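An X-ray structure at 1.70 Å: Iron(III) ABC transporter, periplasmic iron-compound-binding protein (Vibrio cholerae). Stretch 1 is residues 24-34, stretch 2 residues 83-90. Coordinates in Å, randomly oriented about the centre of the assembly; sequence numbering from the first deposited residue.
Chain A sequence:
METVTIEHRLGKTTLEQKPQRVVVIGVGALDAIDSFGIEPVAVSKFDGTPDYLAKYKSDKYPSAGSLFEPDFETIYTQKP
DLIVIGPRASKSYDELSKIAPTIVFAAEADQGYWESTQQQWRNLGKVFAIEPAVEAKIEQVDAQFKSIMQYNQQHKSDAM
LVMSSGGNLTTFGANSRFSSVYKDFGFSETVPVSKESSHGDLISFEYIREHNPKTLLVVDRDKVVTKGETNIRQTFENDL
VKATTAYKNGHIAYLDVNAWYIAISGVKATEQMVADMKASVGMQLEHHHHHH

Stretch 1 24-34: VIGVGALDAID
Stretch 2, residues 83-90: IVIGPRAS

The two stretches meet as the ends of neighbouring parallel β-strands, and the helix that follows the first strand packs back onto the second. The register pairs Val24 with Val84, Ile25 with Ile85 and Gly26 with Gly86, at CA–CA separations of 4.9, 4.6 and 4.8 Å. Together the stretches bury 322 Å² of surface.

Stretch 2 enters as a strand with Ile83 (phi/psi −113/124), whose side chain (chi1 m, chi2 t) is buried but whose CG2 comes no closer to stretch 1 than 5.0 Å, from Ile25 CD1. It is partly covered by stretch 1 (14 Å²) without touching it.

Val84 (−111/125, chi1 t) is the centre of the contact. Its O accepts a hydrogen bond from Ile25 N at 2.9 Å, with a nearly straight N–H···O angle of 163°, and also receives a CA–H···O contact from Val24 CA at 3.4 Å. Its side chain lies on the same face of the sheet as that of Val24 (−126/125, chi1 t), the face covered by the helix of residues 27–34. Ala29 and Ile33, one helical turn apart, both direct their CB atoms toward stretch 2: Ala29 CB lies 3.7 Å from Val84 CG1, and Ile33 CD1 reaches Val84 CG2 at 3.8 Å. The short alanine fits close to the strand, whereas isoleucine, with chi1 m (−76°) and chi2 t (170°), spans the gap farther along the helix. Val84 CG1 also lies 4.0 Å from Ile33 CD1, so that this methyl sits against both helical residues, whereas CG2 reaches only Ile33 of the two.

On the other face of the sheet, Ile85 (−124/153) lies beside Ile25 (−114/130). Ile85 adopts chi1 p (72°) and chi2 t, so that the end of its side chain leads away while CG2 sits 4.0 Å from Ile25 CB. Ile25 has chi1 m and chi2 t. Its O makes a CA–H···O contact with Ile85 CA at 3.2 Å, complementing the regular parallel pairing.

Gly86 (−86/180) closes the ladder: its N donates to Ile25 O at 2.9 Å, with a more bent angle of 133°. Glycine suits this turn because an ideal CB would clash with Pro87 CD at 3.0 Å. Opposite it in the register, Gly26 has phi/psi 109/138, where a CB would jam against the preceding carbonyl O and come within 3.1 Å of Gly86 N. Gly26 is also the N-cap residue, and its O accepts from Leu30 N at 3.1 Å as the helix begins.

Beyond the strand, Pro87 (−69/−25) points away and Arg88 (−62/−31; m, t, t, chi4 88°) makes no contact with stretch 1; its guanidinium is hydrogen-bonded elsewhere in the structure. Ala89 (−98/7) returns to the interface, its buried CB lying 3.9 Å from Ile25 CG2. Ser90 (−67/−22, chi1 p) is out of reach, but its OG donates to Pro87 O at 2.7 Å, bracing the turn.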

# COMPACT_ATOMS: atom_id res chain seq x y z
N VAL A 24 5.97 13.55 -7.70
CA VAL A 24 5.56 12.39 -6.93
C VAL A 24 6.06 11.09 -7.57
O VAL A 24 5.80 10.82 -8.75
CB VAL A 24 4.02 12.32 -6.77
CG1 VAL A 24 3.63 11.15 -5.88
CG2 VAL A 24 3.48 13.63 -6.21
N ILE A 25 6.78 10.29 -6.78
CA ILE A 25 7.16 8.95 -7.20
C ILE A 25 6.44 7.94 -6.30
O ILE A 25 6.47 8.07 -5.08
CB ILE A 25 8.67 8.76 -7.11
CG1 ILE A 25 9.35 9.71 -8.11
CG2 ILE A 25 9.03 7.32 -7.44
CD1 ILE A 25 10.86 9.78 -7.97
N GLY A 26 5.79 6.95 -6.90
CA GLY A 26 5.04 5.97 -6.12
C GLY A 26 3.53 6.16 -6.28
O GLY A 26 3.03 7.28 -6.24
N VAL A 27 2.81 5.05 -6.42
CA VAL A 27 1.37 5.09 -6.66
C VAL A 27 0.60 5.45 -5.40
O VAL A 27 -0.45 6.09 -5.47
CB VAL A 27 0.87 3.76 -7.24
CG1 VAL A 27 -0.65 3.82 -7.49
CG2 VAL A 27 1.62 3.44 -8.52
N GLY A 28 1.11 5.04 -4.23
CA GLY A 28 0.41 5.33 -2.99
C GLY A 28 0.46 6.81 -2.68
O GLY A 28 -0.54 7.41 -2.27
N ALA A 29 1.65 7.40 -2.86
CA ALA A 29 1.84 8.84 -2.69
C ALA A 29 0.96 9.62 -3.67
O ALA A 29 0.28 10.57 -3.29
CB ALA A 29 3.31 9.20 -2.89
N LEU A 30 0.95 9.19 -4.93
CA LEU A 30 0.12 9.86 -5.94
C LEU A 30 -1.39 9.76 -5.60
O LEU A 30 -2.12 10.76 -5.69
CB LEU A 30 0.44 9.29 -7.33
CG LEU A 30 -0.28 9.95 -8.51
CD1 LEU A 30 -0.08 11.45 -8.52
CD2 LEU A 30 0.24 9.34 -9.81
N ASP A 31 -1.84 8.58 -5.20
CA ASP A 31 -3.21 8.36 -4.72
C ASP A 31 -3.58 9.36 -3.63
O ASP A 31 -4.56 10.09 -3.76
CB ASP A 31 -3.32 6.91 -4.24
CG ASP A 31 -4.63 6.58 -3.55
OD1 ASP A 31 -5.37 7.46 -3.05
OD2 ASP A 31 -4.89 5.37 -3.47
N ALA A 32 -2.80 9.42 -2.55
CA ALA A 32 -3.20 10.29 -1.45
C ALA A 32 -3.12 11.76 -1.85
O ALA A 32 -4.01 12.56 -1.54
CB ALA A 32 -2.35 10.01 -0.20
N ILE A 33 -2.08 12.11 -2.60
CA ILE A 33 -1.90 13.50 -3.03
C ILE A 33 -3.04 13.95 -3.95
O ILE A 33 -3.67 14.98 -3.71
CB ILE A 33 -0.50 13.71 -3.65
CG1 ILE A 33 0.55 13.77 -2.53
CG2 ILE A 33 -0.47 14.97 -4.49
CD1 ILE A 33 1.99 13.72 -3.01
N ASP A 34 -3.34 13.16 -4.96
CA ASP A 34 -4.46 13.48 -5.83
C ASP A 34 -5.79 13.50 -5.06
O ASP A 34 -6.61 14.39 -5.27
CB ASP A 34 -4.52 12.52 -7.01
CG ASP A 34 -5.71 12.80 -7.91
OD1 ASP A 34 -5.62 13.72 -8.73
OD2 ASP A 34 -6.72 12.09 -7.77
N ILE A 83 9.44 16.94 -3.29
CA ILE A 83 9.39 15.62 -3.89
C ILE A 83 8.81 14.64 -2.86
O ILE A 83 9.30 14.54 -1.74
CB ILE A 83 10.78 15.13 -4.28
CG1 ILE A 83 11.43 16.11 -5.26
CG2 ILE A 83 10.73 13.73 -4.86
CD1 ILE A 83 12.94 15.97 -5.36
N VAL A 84 7.74 13.95 -3.22
CA VAL A 84 7.18 12.90 -2.35
C VAL A 84 7.41 11.53 -2.97
O VAL A 84 7.03 11.30 -4.12
CB VAL A 84 5.68 13.08 -2.14
CG1 VAL A 84 5.15 11.98 -1.23
CG2 VAL A 84 5.38 14.46 -1.58
N ILE A 85 8.04 10.62 -2.23
CA ILE A 85 8.31 9.29 -2.77
C ILE A 85 7.72 8.18 -1.90
O ILE A 85 7.55 8.35 -0.70
CB ILE A 85 9.83 9.05 -3.00
CG1 ILE A 85 10.57 8.88 -1.67
CG2 ILE A 85 10.45 10.20 -3.79
CD1 ILE A 85 12.04 8.68 -1.83
N GLY A 86 7.42 7.05 -2.52
CA GLY A 86 7.00 5.87 -1.79
C GLY A 86 8.20 5.05 -1.34
O GLY A 86 9.34 5.42 -1.60
N PRO A 87 7.95 3.93 -0.66
CA PRO A 87 9.08 3.18 -0.11
C PRO A 87 9.95 2.54 -1.19
O PRO A 87 11.13 2.30 -0.95
CB PRO A 87 8.41 2.11 0.77
CG PRO A 87 7.00 2.04 0.27
CD PRO A 87 6.65 3.43 -0.18
N ARG A 88 9.39 2.26 -2.36
CA ARG A 88 10.14 1.60 -3.42
C ARG A 88 11.35 2.41 -3.90
O ARG A 88 12.38 1.85 -4.30
CB ARG A 88 9.23 1.26 -4.60
CG ARG A 88 8.36 0.05 -4.33
CD ARG A 88 7.39 -0.18 -5.47
NE ARG A 88 6.61 -1.39 -5.27
CZ ARG A 88 5.46 -1.46 -4.59
NH1 ARG A 88 4.96 -0.37 -4.02
NH2 ARG A 88 4.83 -2.62 -4.48
N ALA A 89 11.23 3.73 -3.83
CA ALA A 89 12.28 4.62 -4.34
C ALA A 89 13.20 5.12 -3.23
O ALA A 89 14.05 5.98 -3.46
CB ALA A 89 11.67 5.82 -5.04
N SER A 90 13.02 4.58 -2.03
CA SER A 90 13.66 5.19 -0.86
C SER A 90 15.18 5.08 -0.85
O SER A 90 15.84 5.88 -0.20
CB SER A 90 13.04 4.66 0.44
OG SER A 90 13.20 3.26 0.57